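PDB 4CHH: protein interacting with Hsp90 1 from Saccharomyces cerevisiae, which is involved in pre-rRNA processing, is required for the NOP58-snoRNA interaction and belongs to the R2TP complex. Local coordinates for residues K31-A36 with L168-V173; F38-K43 with I61-S66; L45-P50 with D147-C152; W90-I95 with V136-E141; I95-R100 with V112-I117. All coordinates share one frame; numbering follows the deposited sequence.

Contact 1: K31-A36 with L168-V173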
# COMPACT_ATOMS: atom_id res chain seq x y z
N LYS A 31 13.03 6.64 9.85
CA LYS A 31 12.33 7.14 8.69
C LYS A 31 12.60 6.23 7.50
O LYS A 31 13.72 5.78 7.27
CB LYS A 31 12.72 8.59 8.37
CG LYS A 31 12.39 9.61 9.46
CD LYS A 31 11.02 10.23 9.30
CE LYS A 31 10.88 11.48 10.13
NZ LYS A 31 9.65 12.23 9.77
N ILE A 32 11.56 5.95 6.75
CA ILE A 32 11.66 5.18 5.52
C ILE A 32 11.22 6.14 4.43
O ILE A 32 10.10 6.63 4.49
CB ILE A 32 10.80 3.88 5.56
CG1 ILE A 32 11.27 2.89 6.65
CG2 ILE A 32 10.75 3.23 4.17
CD1 ILE A 32 10.35 1.64 6.83
N GLU A 33 12.10 6.41 3.46
CA GLU A 33 11.78 7.27 2.31
C GLU A 33 11.39 6.36 1.14
O GLU A 33 12.23 5.64 0.61
CB GLU A 33 12.96 8.19 1.97
CG GLU A 33 13.34 9.07 3.15
CD GLU A 33 13.72 10.49 2.76
OE1 GLU A 33 14.86 10.69 2.28
OE2 GLU A 33 12.88 11.39 2.94
N PRO A 34 10.08 6.28 0.80
CA PRO A 34 9.66 5.31 -0.23
C PRO A 34 10.05 5.69 -1.66
O PRO A 34 10.17 6.87 -1.98
CB PRO A 34 8.13 5.29 -0.08
CG PRO A 34 7.83 6.01 1.20
CD PRO A 34 8.93 7.00 1.37
N ILE A 35 10.25 4.68 -2.50
CA ILE A 35 10.57 4.83 -3.92
C ILE A 35 9.26 4.62 -4.70
O ILE A 35 8.65 3.55 -4.58
CB ILE A 35 11.72 3.85 -4.37
CG1 ILE A 35 13.02 4.05 -3.53
CG2 ILE A 35 12.00 3.96 -5.90
CD1 ILE A 35 13.95 2.83 -3.44
N ALA A 36 8.81 5.63 -5.46
CA ALA A 36 7.55 5.56 -6.23
C ALA A 36 7.55 4.38 -7.20
O ALA A 36 8.58 4.05 -7.80
CB ALA A 36 7.30 6.88 -6.99
N LEU A 168 6.69 11.58 -2.14
CA LEU A 168 6.08 10.67 -1.17
C LEU A 168 6.69 10.99 0.19
O LEU A 168 7.92 10.99 0.29
CB LEU A 168 6.32 9.18 -1.53
CG LEU A 168 5.76 8.66 -2.89
CD1 LEU A 168 6.03 7.18 -3.04
CD2 LEU A 168 4.27 8.97 -3.05
N PRO A 169 5.90 11.36 1.22
CA PRO A 169 6.51 11.73 2.50
C PRO A 169 7.10 10.52 3.22
O PRO A 169 6.72 9.37 2.93
CB PRO A 169 5.34 12.35 3.28
CG PRO A 169 4.13 11.70 2.72
CD PRO A 169 4.42 11.47 1.27
N ALA A 170 8.09 10.76 4.11
CA ALA A 170 8.74 9.68 4.84
C ALA A 170 7.76 8.98 5.78
O ALA A 170 6.82 9.60 6.30
CB ALA A 170 9.94 10.20 5.63
N LEU A 171 7.98 7.69 5.98
CA LEU A 171 7.21 6.89 6.91
C LEU A 171 7.98 6.82 8.20
O LEU A 171 9.17 6.50 8.19
CB LEU A 171 6.95 5.49 6.37
CG LEU A 171 6.04 5.39 5.17
CD1 LEU A 171 6.38 4.18 4.35
CD2 LEU A 171 4.59 5.32 5.61
N GLU A 172 7.31 7.11 9.31
CA GLU A 172 7.93 7.07 10.62
C GLU A 172 7.67 5.71 11.22
O GLU A 172 6.52 5.31 11.38
CB GLU A 172 7.38 8.19 11.51
CG GLU A 172 7.70 9.60 11.01
CD GLU A 172 7.32 10.71 11.98
OE1 GLU A 172 6.17 10.71 12.48
OE2 GLU A 172 8.18 11.59 12.22
N VAL A 173 8.73 4.95 11.48
CA VAL A 173 8.54 3.60 11.99
C VAL A 173 9.40 3.34 13.21
O VAL A 173 10.49 3.90 13.35
CB VAL A 173 8.77 2.50 10.89
CG1 VAL A 173 7.89 2.73 9.66
CG2 VAL A 173 10.24 2.38 10.49
O HOH W 1 10.33 10.78 1.46
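A short antiparallel strand pair, the strand 171-174 against the beginning of the long strand 29-47, adds this piece to the mixed sheet of the N-terminal PIH1 domain. Ile32 and Leu171 make the hydrogen-bonded pair: Ile32 N lies 2.8 Å from Leu171 O, and Leu171 N reaches Ile32 O over an equal 2.8 Å, nearly straight at 173°. Both N-H groups approach in the plane of the carbonyl they use. Next along, Lys31 and Glu172 form a non-hydrogen-bonded pair tied together by their tips. The lysine chain bends at chi2 (-91°), passes Ala170 with CD 3.8 Å from its CB, and then runs alongside Glu172 in the same direction. Lys31 NZ ends 2.9 Å from Glu172 OE2, a salt bridge that meets the carboxylate from above its plane, on an exposed surface. On the other face of the sheet Ile32 crosses Val173 at about a right angle, its CD1 3.7 Å from Val173 CG2. Past Glu33 the backbones part. Pro34 then fills in, CG sitting 3.9 Å from Leu171 CD1, while Leu168 CD1 packs against Pro34 CB and Ala36. Where the strands have separated, one water spans the gap, donating to Glu33 OE2 and to Leu168 O. Around this pair, Pro34 and Leu171 both pack on Cys116 of strand 109-118, Ile32 and Val173 touch Ile95 of strand 95-103, and Ile35 continues the pairing of its own strand toward His65 of strand 58-66.

Contact 2: F38-K43 with I61-S66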
# COMPACT_ATOMS: atom_id res chain seq x y z
N PHE A 38 3.90 2.41 -8.52
CA PHE A 38 2.66 2.57 -9.30
C PHE A 38 1.50 3.02 -8.39
O PHE A 38 1.68 3.16 -7.19
CB PHE A 38 2.34 1.29 -10.11
CG PHE A 38 1.92 0.10 -9.27
CD1 PHE A 38 2.87 -0.75 -8.72
CD2 PHE A 38 0.57 -0.20 -9.09
CE1 PHE A 38 2.49 -1.86 -7.97
CE2 PHE A 38 0.19 -1.31 -8.35
CZ PHE A 38 1.15 -2.13 -7.78
N VAL A 39 0.34 3.33 -8.99
CA VAL A 39 -0.86 3.87 -8.31
C VAL A 39 -2.08 2.98 -8.49
O VAL A 39 -2.33 2.46 -9.58
CB VAL A 39 -1.21 5.30 -8.86
CG1 VAL A 39 -2.47 5.88 -8.23
CG2 VAL A 39 -0.05 6.27 -8.66
N ILE A 40 -2.87 2.88 -7.42
CA ILE A 40 -4.18 2.21 -7.44
C ILE A 40 -5.19 3.33 -7.27
O ILE A 40 -5.11 4.09 -6.31
CB ILE A 40 -4.37 1.10 -6.36
CG1 ILE A 40 -3.19 0.10 -6.27
CG2 ILE A 40 -5.73 0.40 -6.50
CD1 ILE A 40 -3.08 -0.63 -4.88
N LYS A 41 -6.14 3.43 -8.19
CA LYS A 41 -7.21 4.42 -8.07
C LYS A 41 -8.47 3.67 -7.70
O LYS A 41 -8.75 2.62 -8.26
CB LYS A 41 -7.37 5.20 -9.38
CG LYS A 41 -8.41 6.29 -9.35
CD LYS A 41 -8.42 7.01 -10.68
CE LYS A 41 -9.79 7.47 -11.07
NZ LYS A 41 -9.81 8.00 -12.46
N THR A 42 -9.19 4.15 -6.69
CA THR A 42 -10.42 3.51 -6.27
C THR A 42 -11.38 4.60 -5.81
O THR A 42 -11.17 5.78 -6.12
CB THR A 42 -10.16 2.34 -5.23
OG1 THR A 42 -11.39 1.76 -4.83
CG2 THR A 42 -9.42 2.79 -4.02
N LYS A 43 -12.43 4.19 -5.11
CA LYS A 43 -13.51 5.02 -4.61
C LYS A 43 -13.79 4.73 -3.12
O LYS A 43 -13.83 3.57 -2.71
CB LYS A 43 -14.76 4.70 -5.47
CG LYS A 43 -15.88 5.71 -5.34
CD LYS A 43 -17.03 5.40 -6.29
CE LYS A 43 -18.21 6.30 -6.03
NZ LYS A 43 -17.96 7.69 -6.49
N ILE A 61 -3.95 5.18 -4.04
CA ILE A 61 -2.98 4.48 -3.20
C ILE A 61 -1.66 4.44 -3.95
O ILE A 61 -1.59 3.90 -5.05
CB ILE A 61 -3.44 3.05 -2.80
CG1 ILE A 61 -4.74 3.08 -1.98
CG2 ILE A 61 -2.29 2.31 -2.10
CD1 ILE A 61 -5.50 1.67 -1.81
N ASN A 62 -0.61 5.02 -3.35
CA ASN A 62 0.73 4.98 -3.91
C ASN A 62 1.44 3.69 -3.46
O ASN A 62 1.86 3.61 -2.32
CB ASN A 62 1.53 6.24 -3.48
CG ASN A 62 1.03 7.51 -4.16
OD1 ASN A 62 0.77 7.53 -5.35
ND2 ASN A 62 0.81 8.57 -3.41
N VAL A 63 1.57 2.70 -4.37
CA VAL A 63 2.32 1.47 -4.09
C VAL A 63 3.78 1.81 -4.34
O VAL A 63 4.15 2.24 -5.42
CB VAL A 63 1.87 0.22 -4.89
CG1 VAL A 63 2.56 -1.03 -4.36
CG2 VAL A 63 0.36 0.08 -4.87
N CYS A 64 4.56 1.74 -3.30
CA CYS A 64 5.92 2.20 -3.34
C CYS A 64 6.80 1.22 -2.59
O CYS A 64 6.29 0.26 -2.02
CB CYS A 64 5.99 3.61 -2.77
SG CYS A 64 5.22 3.79 -1.14
N HIS A 65 8.12 1.42 -2.63
CA HIS A 65 8.98 0.43 -1.98
C HIS A 65 10.24 1.03 -1.33
O HIS A 65 10.59 2.18 -1.55
CB HIS A 65 9.38 -0.69 -2.97
CG HIS A 65 10.17 -0.21 -4.15
ND1 HIS A 65 11.56 -0.21 -4.13
CD2 HIS A 65 9.75 0.30 -5.33
CE1 HIS A 65 11.93 0.30 -5.30
NE2 HIS A 65 10.88 0.61 -6.05
N SER A 66 10.87 0.21 -0.49
CA SER A 66 12.13 0.50 0.18
C SER A 66 12.77 -0.81 0.64
O SER A 66 12.06 -1.73 1.06
CB SER A 66 11.91 1.42 1.38
OG SER A 66 13.09 1.53 2.17
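The Phe38 ring has Val63 over one face: Val63 CB stands 3.9 Å from the centroid of the Phe38 ring and 16° off the normal, a CH-pi contact. The two valine methyls spread out from there, CG1 to Phe38 CE1 at 3.7 Å and CG2 toward CZ. Phe38 holds its CG in the crowded position between backbone N and carbonyl carbon (chi1 70°), which lays the ring alongside Val63; the ring also makes a cation-pi contact with Arg132. An alanine here would remove the ring from over Val63 and from Arg132, and would probably loosen the packing on this face of the hairpin. The other flat group, the Asn62 amide, turns OD1 to within 3.6 Å of Val39 CG2, but the polar partner of OD1 lies elsewhere: it accepts from Lys164 N. Ile40 sits on the same face as the ring, with CD1 3.5 Å from Val63 CG2 and also touching Ile61 CG2. Four backbone bonds hold this antiparallel hairpin, from Phe38 N to Val63 O at 3.1 Å through to Ile61 N to Ile40 O at 2.8 Å. Everything that touches is buried. Helix 129-147 covers the face of Ile40, Ile61 and Val63 through Cys139, Leu140 and Leu135, while strand 109-118 runs parallel along the far edge of strand 58-66, bonding Asn62 on both its N and its O.

Contact 3: L45-P50 with D147-C152. With EDO (1,2-ethanediol), chain C.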
# COMPACT_ATOMS: atom_id res chain seq x y z
N LEU A 45 -16.19 4.03 -0.26
CA LEU A 45 -17.62 3.71 -0.16
C LEU A 45 -18.19 4.18 1.18
O LEU A 45 -19.33 4.66 1.24
CB LEU A 45 -17.91 2.21 -0.37
CG LEU A 45 -17.50 1.62 -1.73
CD1 LEU A 45 -17.83 0.13 -1.78
CD2 LEU A 45 -18.14 2.39 -2.93
N SER A 46 -17.43 4.01 2.26
CA SER A 46 -17.88 4.45 3.59
C SER A 46 -16.68 4.67 4.48
O SER A 46 -15.62 4.14 4.20
CB SER A 46 -18.86 3.45 4.20
OG SER A 46 -18.22 2.21 4.43
N ALA A 47 -16.83 5.52 5.51
CA ALA A 47 -15.80 5.93 6.45
C ALA A 47 -16.39 5.83 7.86
O ALA A 47 -17.31 6.57 8.19
CB ALA A 47 -15.37 7.36 6.13
N ASN A 48 -15.93 4.87 8.64
CA ASN A 48 -16.48 4.59 9.95
C ASN A 48 -15.43 4.86 11.04
O ASN A 48 -15.52 4.34 12.15
CB ASN A 48 -16.99 3.11 9.94
CG ASN A 48 -17.95 2.84 8.77
OD1 ASN A 48 -19.15 3.15 8.83
ND2 ASN A 48 -17.42 2.39 7.62
N GLY A 49 -14.42 5.64 10.69
CA GLY A 49 -13.28 5.94 11.56
C GLY A 49 -13.44 7.11 12.51
O GLY A 49 -14.52 7.68 12.61
N PRO A 50 -12.36 7.50 13.23
CA PRO A 50 -12.46 8.64 14.17
C PRO A 50 -12.51 9.99 13.47
O PRO A 50 -12.68 11.00 14.12
CB PRO A 50 -11.18 8.52 14.98
CG PRO A 50 -10.19 7.88 14.04
CD PRO A 50 -10.99 6.92 13.22
N ASP A 147 -7.61 2.93 8.76
CA ASP A 147 -8.47 4.09 8.89
C ASP A 147 -9.98 3.79 8.93
O ASP A 147 -10.75 4.74 8.91
CB ASP A 147 -8.14 5.09 7.76
CG ASP A 147 -6.86 5.86 8.07
OD1 ASP A 147 -6.85 6.62 9.06
OD2 ASP A 147 -5.84 5.63 7.36
N SER A 148 -10.39 2.51 9.10
CA SER A 148 -11.82 2.09 9.13
C SER A 148 -12.62 2.64 7.95
O SER A 148 -13.71 3.18 8.13
CB SER A 148 -12.50 2.48 10.44
OG SER A 148 -11.97 1.68 11.48
N VAL A 149 -12.09 2.47 6.74
CA VAL A 149 -12.78 2.90 5.52
C VAL A 149 -13.16 1.67 4.75
O VAL A 149 -12.64 0.61 5.03
CB VAL A 149 -11.90 3.88 4.66
CG1 VAL A 149 -11.62 5.17 5.43
CG2 VAL A 149 -10.60 3.23 4.16
N VAL A 150 -14.08 1.82 3.78
CA VAL A 150 -14.48 0.72 2.90
C VAL A 150 -14.17 1.23 1.50
O VAL A 150 -14.62 2.32 1.16
CB VAL A 150 -15.95 0.24 3.10
CG1 VAL A 150 -16.33 -0.83 2.06
CG2 VAL A 150 -16.17 -0.30 4.53
N LEU A 151 -13.32 0.51 0.74
CA LEU A 151 -12.92 0.95 -0.62
C LEU A 151 -13.52 0.05 -1.68
O LEU A 151 -13.68 -1.13 -1.43
CB LEU A 151 -11.37 1.01 -0.75
CG LEU A 151 -10.63 1.91 0.31
CD1 LEU A 151 -9.12 1.78 0.20
CD2 LEU A 151 -11.06 3.35 0.23
N CYS A 152 -13.93 0.61 -2.82
CA CYS A 152 -14.57 -0.12 -3.92
C CYS A 152 -13.56 -1.03 -4.64
O CYS A 152 -12.45 -0.60 -4.95
CB CYS A 152 -15.25 0.83 -4.90
SG CYS A 152 -16.33 -0.01 -6.09
C1 EDO C . -11.26 8.55 8.85
O1 EDO C . -11.18 8.06 10.18
C2 EDO C . -11.97 7.53 7.98
O2 EDO C . -13.14 7.04 8.57
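Three backbone hydrogen bonds and a weak fourth join the two segments. Val150 N donates to Ser46 O at 2.8 Å, from above the carbonyl plane. Val150 O in turn receives Leu45 N at 2.7 Å and, weakly, Ser46 N at 3.5 Å. Further on, Asn48 N meets Ser148 O at 2.8 Å, nearly along the C=O axis; Ser148, with positive phi, turns the chain out of helix 129-147 into strand 149-151. Two residues, Leu45 and Ser46, thus face the single Val150: a classic beta bulge near the end of strand 29-47, where the short strand 149-151 pairs antiparallel with it. Among side chains, Ser46 OG takes the crowded position (chi1 64°) and comes within 3.2 Å of Val150 CG2, a tight touch; Asn48 ND2 also donates to this oxygen, which lies close to the amide plane. The apolar contacts are looser. Leu45 CD2 packs on Cys152 CB at 3.8 Å, and its CB faces Val150 CG1; on the other face Ala47 CB approaches Val149 CG1. A bound 1,2-ethanediol, probably from the crystallisation liquor, accepts a hydrogen bond from Gly49 N on its O2 at 2.8 Å and rests its C2 against Val149 CG1 at 3.5 Å.

Contact 4: W90-I95 with V136-E141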
# COMPACT_ATOMS: atom_id res chain seq x y z
N TRP A 90 1.71 -16.70 4.46
CA TRP A 90 2.64 -15.89 3.71
C TRP A 90 1.95 -14.60 3.27
O TRP A 90 0.82 -14.63 2.79
CB TRP A 90 3.13 -16.68 2.48
CG TRP A 90 4.33 -16.14 1.77
CD1 TRP A 90 5.60 -16.64 1.84
CD2 TRP A 90 4.35 -15.15 0.71
NE1 TRP A 90 6.43 -15.96 0.99
CE2 TRP A 90 5.69 -15.04 0.27
CE3 TRP A 90 3.38 -14.31 0.13
CZ2 TRP A 90 6.07 -14.18 -0.78
CZ3 TRP A 90 3.75 -13.44 -0.88
CH2 TRP A 90 5.08 -13.38 -1.33
N GLU A 91 2.69 -13.49 3.35
CA GLU A 91 2.19 -12.18 2.92
C GLU A 91 3.33 -11.27 2.61
O GLU A 91 4.39 -11.38 3.21
CB GLU A 91 1.33 -11.56 4.05
CG GLU A 91 0.40 -10.46 3.57
CD GLU A 91 -0.87 -10.25 4.37
OE1 GLU A 91 -1.55 -11.25 4.70
OE2 GLU A 91 -1.23 -9.07 4.60
N ILE A 92 3.12 -10.33 1.70
CA ILE A 92 4.11 -9.28 1.45
C ILE A 92 3.88 -8.23 2.57
O ILE A 92 2.80 -7.64 2.60
CB ILE A 92 3.99 -8.67 0.02
CG1 ILE A 92 4.45 -9.65 -1.07
CG2 ILE A 92 4.75 -7.32 -0.07
CD1 ILE A 92 4.33 -9.16 -2.55
N PRO A 93 4.82 -7.98 3.51
CA PRO A 93 4.57 -6.93 4.53
C PRO A 93 4.35 -5.54 3.88
O PRO A 93 5.01 -5.19 2.90
CB PRO A 93 5.85 -6.96 5.39
CG PRO A 93 6.42 -8.38 5.18
CD PRO A 93 6.15 -8.61 3.71
N ILE A 94 3.38 -4.79 4.41
CA ILE A 94 3.06 -3.44 3.93
C ILE A 94 3.12 -2.46 5.10
O ILE A 94 2.50 -2.71 6.13
CB ILE A 94 1.66 -3.36 3.21
CG1 ILE A 94 1.54 -4.43 2.09
CG2 ILE A 94 1.41 -1.92 2.65
CD1 ILE A 94 0.19 -4.77 1.69
N ILE A 95 3.80 -1.32 4.91
CA ILE A 95 3.79 -0.22 5.85
C ILE A 95 2.99 0.89 5.15
O ILE A 95 3.35 1.36 4.06
CB ILE A 95 5.21 0.21 6.33
CG1 ILE A 95 5.90 -0.97 7.10
CG2 ILE A 95 5.08 1.45 7.26
CD1 ILE A 95 7.39 -0.85 7.29
N VAL A 136 -2.30 -5.88 -4.67
CA VAL A 136 -3.22 -4.73 -4.79
C VAL A 136 -4.36 -4.86 -3.75
O VAL A 136 -4.70 -3.87 -3.11
CB VAL A 136 -3.75 -4.62 -6.25
CG1 VAL A 136 -5.04 -3.79 -6.33
CG2 VAL A 136 -2.66 -4.02 -7.15
N GLU A 137 -4.95 -6.08 -3.61
CA GLU A 137 -5.99 -6.37 -2.63
C GLU A 137 -5.48 -6.12 -1.20
O GLU A 137 -6.20 -5.51 -0.40
CB GLU A 137 -6.47 -7.85 -2.80
CG GLU A 137 -7.52 -8.27 -1.77
CD GLU A 137 -8.80 -7.44 -1.71
OE1 GLU A 137 -9.22 -6.89 -2.75
OE2 GLU A 137 -9.35 -7.30 -0.60
N TRP A 138 -4.23 -6.58 -0.87
CA TRP A 138 -3.59 -6.36 0.44
C TRP A 138 -3.41 -4.88 0.76
O TRP A 138 -3.58 -4.48 1.91
CB TRP A 138 -2.24 -7.05 0.51
CG TRP A 138 -2.33 -8.54 0.70
CD1 TRP A 138 -3.35 -9.25 1.26
CD2 TRP A 138 -1.34 -9.50 0.32
NE1 TRP A 138 -3.08 -10.59 1.23
CE2 TRP A 138 -1.82 -10.78 0.71
CE3 TRP A 138 -0.05 -9.40 -0.24
CZ2 TRP A 138 -1.06 -11.94 0.54
CZ3 TRP A 138 0.67 -10.57 -0.47
CH2 TRP A 138 0.16 -11.82 -0.09
N CYS A 139 -3.05 -4.07 -0.27
CA CYS A 139 -2.90 -2.61 -0.14
C CYS A 139 -4.25 -1.98 0.16
O CYS A 139 -4.32 -1.15 1.06
CB CYS A 139 -2.27 -2.01 -1.40
SG CYS A 139 -0.53 -2.43 -1.60
N LEU A 140 -5.33 -2.40 -0.53
CA LEU A 140 -6.67 -1.90 -0.26
C LEU A 140 -7.09 -2.25 1.16
O LEU A 140 -7.59 -1.39 1.87
CB LEU A 140 -7.68 -2.46 -1.27
CG LEU A 140 -7.54 -1.97 -2.72
CD1 LEU A 140 -8.15 -2.96 -3.69
CD2 LEU A 140 -8.11 -0.58 -2.90
N GLU A 141 -6.89 -3.52 1.57
CA GLU A 141 -7.24 -3.95 2.94
C GLU A 141 -6.44 -3.18 3.97
O GLU A 141 -6.98 -2.85 5.03
CB GLU A 141 -6.98 -5.46 3.12
CG GLU A 141 -7.94 -6.31 2.31
CD GLU A 141 -7.71 -7.82 2.32
OE1 GLU A 141 -6.56 -8.27 2.53
OE2 GLU A 141 -8.68 -8.56 2.04
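Trp138 of helix 129-147 carries this contact, and its CB begins it: the Ile94 side chain crosses that of Trp138 at about a right angle and brings Ile94 CD1 to 3.5 Å from Trp138 CB. The same Ile94 CD1 lies 4.1 Å from Cys139 SG. From CB the chain leaves with CG anti to the carbonyl carbon (chi1 -76°), and the indole heads for the segment 90-95. Glu91 stretches over one face of it, sliding past in the opposite direction. The five-membered ring comes first; there CG and CD1 lie under Glu91 OE2, and NE1 under the side of OE1, with carboxylate and indole stacked only 10° apart. Over the six-membered ring it is the aliphatic part of the glutamate that covers: Glu91 CG stands 3.6 Å from the centroid of that Trp138 ring, almost straight above, a CH-pi contact. This is how the loop that leads from helix 78-86 into strand 95-103 is packed against the long helix lying over the sheet, with no hydrogen bond between the two segments. Toward the tip, Trp138 CZ3 comes within 3.3 Å of Ile92 N and 3.9 Å of Ile92 CB, while CZ2 is near Trp90 O. Trp138 CH2 meets the edge of the Trp90 ring, 4.0 Å from Trp90 CZ3. Trp90 itself is held by NE1 donating to Val74 O, and Ile85 of helix 78-86 also touches Trp138. At the indole's edge, in its plane, sits Glu141 OE1.

Contact 5: I95-R100 with V112-I117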
# COMPACT_ATOMS: atom_id res chain seq x y z
N ILE A 95 3.80 -1.32 4.91
CA ILE A 95 3.79 -0.22 5.85
C ILE A 95 2.99 0.89 5.15
O ILE A 95 3.35 1.36 4.06
CB ILE A 95 5.21 0.21 6.33
CG1 ILE A 95 5.90 -0.97 7.10
CG2 ILE A 95 5.08 1.45 7.26
CD1 ILE A 95 7.39 -0.85 7.29
N THR A 96 1.86 1.28 5.75
CA THR A 96 0.91 2.24 5.19
C THR A 96 0.98 3.54 5.94
O THR A 96 0.98 3.56 7.17
CB THR A 96 -0.52 1.66 5.21
OG1 THR A 96 -0.48 0.37 4.60
CG2 THR A 96 -1.53 2.52 4.49
N SER A 97 0.99 4.63 5.19
CA SER A 97 1.02 5.96 5.77
C SER A 97 -0.35 6.37 6.29
O SER A 97 -1.36 5.75 5.96
CB SER A 97 1.48 6.96 4.71
OG SER A 97 0.48 7.17 3.72
N CYS A 98 -0.41 7.48 7.02
CA CYS A 98 -1.68 8.09 7.35
C CYS A 98 -2.21 8.68 6.01
O CYS A 98 -1.40 8.91 5.10
CB CYS A 98 -1.51 9.16 8.43
SG CYS A 98 -0.76 10.69 7.82
N TYR A 99 -3.53 8.83 5.84
CA TYR A 99 -4.02 9.37 4.58
C TYR A 99 -3.72 10.86 4.51
O TYR A 99 -3.52 11.52 5.53
CB TYR A 99 -5.53 9.09 4.34
CG TYR A 99 -6.46 9.76 5.32
CD1 TYR A 99 -6.84 11.10 5.16
CD2 TYR A 99 -6.97 9.07 6.42
CE1 TYR A 99 -7.64 11.74 6.10
CE2 TYR A 99 -7.79 9.70 7.36
CZ TYR A 99 -8.14 11.03 7.18
OH TYR A 99 -8.96 11.66 8.08
N ARG A 100 -3.69 11.37 3.30
CA ARG A 100 -3.54 12.80 3.10
C ARG A 100 -4.58 13.25 2.07
O ARG A 100 -5.21 12.40 1.42
CB ARG A 100 -2.10 13.24 2.82
CG ARG A 100 -1.49 12.79 1.54
CD ARG A 100 0.02 13.02 1.62
NE ARG A 100 0.65 12.34 0.49
CZ ARG A 100 1.08 11.09 0.53
NH1 ARG A 100 1.02 10.39 1.65
NH2 ARG A 100 1.62 10.54 -0.55
N VAL A 112 -5.49 10.13 -0.32
CA VAL A 112 -4.26 9.49 -0.76
C VAL A 112 -3.57 8.77 0.40
O VAL A 112 -3.36 9.35 1.46
CB VAL A 112 -3.31 10.54 -1.43
CG1 VAL A 112 -2.02 9.90 -1.93
CG2 VAL A 112 -4.01 11.29 -2.57
N TRP A 113 -3.19 7.50 0.17
CA TRP A 113 -2.40 6.69 1.10
C TRP A 113 -1.17 6.19 0.40
O TRP A 113 -1.22 5.92 -0.81
CB TRP A 113 -3.18 5.44 1.57
CG TRP A 113 -4.21 5.64 2.63
CD1 TRP A 113 -4.04 5.39 3.96
CD2 TRP A 113 -5.62 5.87 2.44
NE1 TRP A 113 -5.25 5.51 4.62
CE2 TRP A 113 -6.24 5.80 3.71
CE3 TRP A 113 -6.42 6.16 1.31
CZ2 TRP A 113 -7.61 6.01 3.90
CZ3 TRP A 113 -7.79 6.36 1.49
CH2 TRP A 113 -8.37 6.27 2.77
N ASP A 114 -0.08 5.98 1.14
CA ASP A 114 1.11 5.35 0.56
C ASP A 114 1.19 3.95 1.17
O ASP A 114 0.99 3.82 2.37
CB ASP A 114 2.41 6.13 0.82
CG ASP A 114 2.39 7.59 0.40
OD1 ASP A 114 1.81 7.90 -0.66
OD2 ASP A 114 2.94 8.43 1.14
N CYS A 115 1.44 2.94 0.35
CA CYS A 115 1.59 1.54 0.81
C CYS A 115 2.97 1.09 0.37
O CYS A 115 3.18 0.84 -0.82
CB CYS A 115 0.49 0.65 0.23
SG CYS A 115 -1.12 0.84 1.02
N CYS A 116 3.92 1.02 1.32
CA CYS A 116 5.32 0.71 1.06
C CYS A 116 5.65 -0.74 1.35
O CYS A 116 5.40 -1.25 2.44
CB CYS A 116 6.21 1.66 1.87
SG CYS A 116 7.92 1.74 1.30
N ILE A 117 6.25 -1.40 0.36
CA ILE A 117 6.63 -2.80 0.47
C ILE A 117 8.14 -2.90 0.30
O ILE A 117 8.78 -1.92 -0.10
CB ILE A 117 5.86 -3.70 -0.55
CG1 ILE A 117 6.21 -3.31 -2.03
CG2 ILE A 117 4.35 -3.67 -0.25
CD1 ILE A 117 5.62 -4.20 -3.14
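Arg100 grips Asp114 end-on with two nitrogens, Arg100 NH2 to Asp114 OD1 at 2.6 Å and NH1 to OD2 at 2.8 Å, across the antiparallel hairpin of strands 95-103 and 109-118. OD1 offers its syn lone pair; OD2 is met from above the carboxylate plane, so the two flat groups stand 53° apart instead of coplanar. OD1 also accepts a hydrogen bond from Asn62 ND2, which further fixes the acid. The arginine starts from the crowded position (chi1 66°) and runs extended to NE, with Val112 CG1 over one face of its guanidinium. A leucine here would remove both N-H donors from Asp114 and would probably destabilise its buried charge and loosen this part of the hairpin. Ser97 OG also takes part: it accepts a hydrogen bond from Asp114 N at 2.9 Å and donates one to Cys98 O. The backbone pairs in two runs: Ile95 with Cys116, where Cys116 N meets Ile95 O at 2.8 Å, continued by Ser97 N to Asp114 O, and, after a register shift of one, Arg100 with Val112. Between them Tyr99 lies beside Trp113, its CB 3.6 Å from the centroid of the five-membered ring of Trp113 and over the face. The two aromatics form an offset edge-to-face pair, the tyrosine edge turned to the indole face with planes at 62°. Trp113 NE1 is bonded to Asp147 OD2. At the edge of the same indole, near its plane, Ser97 O sits 3.4 Å from Trp113 CD1.

Contacts 1, 2 and 3 share strand 29-47: contact 1 uses its beginning, contact 2 its middle and contact 3 its end, so that the centres of contacts 1 and 3 are about 23 Å apart. Contact 5 lies about 8 Å from contact 2, centre to centre, joined by Asn62 N to Trp113 O at 2.8 Å, and about 9 Å from contact 1, where Pro169 and Leu168 pack on the Arg100-Asp114 bridge. Contact 4 shares Ile95 with contact 5 and sets Cys139 against both Ile40 of contact 2 and Cys115 of contact 5. Asp147 links contact 3 to Trp113. The ethanediol, probably from the crystallisation liquor, is bound at contact 3.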